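Local coordinates for protein 3-hydroxyadipyl-CoA dehydrogenase (Escherichia coli, PDB 3MOG) that catalyses the NAD-dependent oxidation of 3-hydroxyadipyl-CoA to 3-oxoadipyl-CoA in the bacterial breakdown of phenylacetate, at residues P213-A218 and L380-Y385. Sequence-based numbering, arbitrary orientation.
Sequences PEVIDA and LQIADY
Val215 puts a single methyl group, CG1, between two side chains of the facing segment. CG1 lies 3.7 Å from CG2 of Ile382 and 3.9 Å from CD1 of Leu380, so one branch of the valine serves both neighbours. That branch stands anti to the backbone N (chi1 174°), which carries it out from the helix toward 380-385. Leucine meets it end on: the CA atoms of Val215 and Leu380 are 7.5 Å apart, a distance the longer leucine chain helps to span; isoleucine offers instead the methyl branch close to its backbone. One turn along the helix, Ala218 CB sits 4.3 Å from the same CD1 of Leu380, and the small alanine probably helps the leucine methyl approach the helix here. All these contacts are apolar, as befits a partly buried seam. Along the extended chain, Leu380 and Ile382 both point toward the helix, while the intervening Gln381 starts its side chain away from it, as suits a polar, exposed residue. Backbone hydrogen bonds pair Leu380 with Val352 and Ile354, and Ile382 with Ile354, tying this segment to strand 351-356. On the helix's other flank, Ile216 packs on Ala202 and Ala205 of helix 196-207 and on Leu231 of helix 230-237. Helix 213-223, in the first of the two 3-hydroxyacyl-CoA dehydrogenase C-terminal domains, thus rests beside edge strand 378-381 of the reduced Rossmann-fold domain, joining the two domains within one chain.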
# COMPACT_ATOMS: atom_id res chain seq x y z
N PRO C 213 -3.66 -23.48 -16.80
CA PRO C 213 -2.49 -22.69 -17.21
C PRO C 213 -2.16 -22.81 -18.70
O PRO C 213 -1.74 -21.82 -19.32
CB PRO C 213 -1.35 -23.25 -16.36
CG PRO C 213 -1.91 -24.41 -15.59
CD PRO C 213 -3.40 -24.28 -15.59
N GLU C 214 -2.37 -24.00 -19.25
CA GLU C 214 -2.17 -24.30 -20.67
C GLU C 214 -3.08 -23.47 -21.55
O GLU C 214 -2.73 -23.13 -22.67
CB GLU C 214 -2.44 -25.79 -20.99
CG GLU C 214 -1.93 -26.79 -19.98
CD GLU C 214 -2.98 -27.15 -18.93
OE1 GLU C 214 -4.06 -27.67 -19.31
OE2 GLU C 214 -2.72 -26.93 -17.73
N VAL C 215 -4.28 -23.18 -21.06
CA VAL C 215 -5.26 -22.42 -21.83
C VAL C 215 -4.87 -20.92 -21.83
O VAL C 215 -4.91 -20.26 -22.88
CB VAL C 215 -6.70 -22.69 -21.32
CG1 VAL C 215 -7.72 -21.79 -21.99
CG2 VAL C 215 -7.07 -24.16 -21.56
N ILE C 216 -4.47 -20.40 -20.66
CA ILE C 216 -3.95 -19.04 -20.54
C ILE C 216 -2.75 -18.84 -21.46
O ILE C 216 -2.71 -17.87 -22.22
CB ILE C 216 -3.53 -18.71 -19.09
CG1 ILE C 216 -4.69 -18.98 -18.13
CG2 ILE C 216 -3.01 -17.28 -19.01
CD1 ILE C 216 -4.36 -18.81 -16.62
N ASP C 217 -1.79 -19.77 -21.41
CA ASP C 217 -0.62 -19.71 -22.30
C ASP C 217 -0.95 -19.79 -23.80
O ASP C 217 -0.27 -19.17 -24.63
CB ASP C 217 0.40 -20.80 -21.95
CG ASP C 217 1.17 -20.51 -20.66
OD1 ASP C 217 1.09 -19.39 -20.13
OD2 ASP C 217 1.85 -21.43 -20.18
N ALA C 218 -2.00 -20.53 -24.14
CA ALA C 218 -2.37 -20.72 -25.54
C ALA C 218 -3.04 -19.48 -26.11
O ALA C 218 -2.81 -19.13 -27.25
CB ALA C 218 -3.26 -21.94 -25.70
N LEU C 380 -11.62 -21.84 -27.48
CA LEU C 380 -11.41 -22.33 -26.11
C LEU C 380 -12.39 -21.67 -25.16
O LEU C 380 -12.53 -20.45 -25.17
CB LEU C 380 -9.99 -22.06 -25.62
CG LEU C 380 -8.84 -22.75 -26.33
CD1 LEU C 380 -7.54 -22.12 -25.91
CD2 LEU C 380 -8.81 -24.24 -26.01
N GLN C 381 -13.08 -22.46 -24.34
CA GLN C 381 -14.08 -21.91 -23.43
C GLN C 381 -13.53 -21.76 -22.01
O GLN C 381 -12.99 -22.71 -21.44
CB GLN C 381 -15.35 -22.77 -23.42
CG GLN C 381 -16.53 -22.05 -22.82
CD GLN C 381 -17.86 -22.78 -23.00
OE1 GLN C 381 -17.94 -23.80 -23.69
NE2 GLN C 381 -18.91 -22.24 -22.39
N ILE C 382 -13.68 -20.55 -21.45
CA ILE C 382 -13.18 -20.25 -20.10
C ILE C 382 -14.27 -19.65 -19.22
O ILE C 382 -15.40 -19.50 -19.67
CB ILE C 382 -11.94 -19.32 -20.16
CG1 ILE C 382 -12.30 -17.95 -20.72
CG2 ILE C 382 -10.82 -19.95 -21.01
CD1 ILE C 382 -11.11 -16.94 -20.74
N ALA C 383 -13.94 -19.29 -17.98
CA ALA C 383 -14.93 -18.63 -17.12
C ALA C 383 -15.27 -17.21 -17.61
O ALA C 383 -14.53 -16.62 -18.38
CB ALA C 383 -14.47 -18.62 -15.67
N ASP C 384 -16.43 -16.71 -17.18
CA ASP C 384 -16.94 -15.39 -17.54
C ASP C 384 -16.19 -14.31 -16.72
O ASP C 384 -16.70 -13.76 -15.75
CB ASP C 384 -18.46 -15.35 -17.31
CG ASP C 384 -19.14 -14.18 -18.01
OD1 ASP C 384 -18.50 -13.47 -18.81
OD2 ASP C 384 -20.34 -13.97 -17.74
N TYR C 385 -14.98 -14.03 -17.18
CA TYR C 385 -13.99 -13.24 -16.47
C TYR C 385 -13.84 -11.88 -17.18
O TYR C 385 -13.54 -11.85 -18.38
CB TYR C 385 -12.68 -14.01 -16.53
CG TYR C 385 -11.52 -13.49 -15.73
CD1 TYR C 385 -11.59 -13.34 -14.33
CD2 TYR C 385 -10.30 -13.21 -16.36
CE1 TYR C 385 -10.50 -12.90 -13.60
CE2 TYR C 385 -9.20 -12.77 -15.64
CZ TYR C 385 -9.31 -12.62 -14.26
OH TYR C 385 -8.22 -12.19 -13.54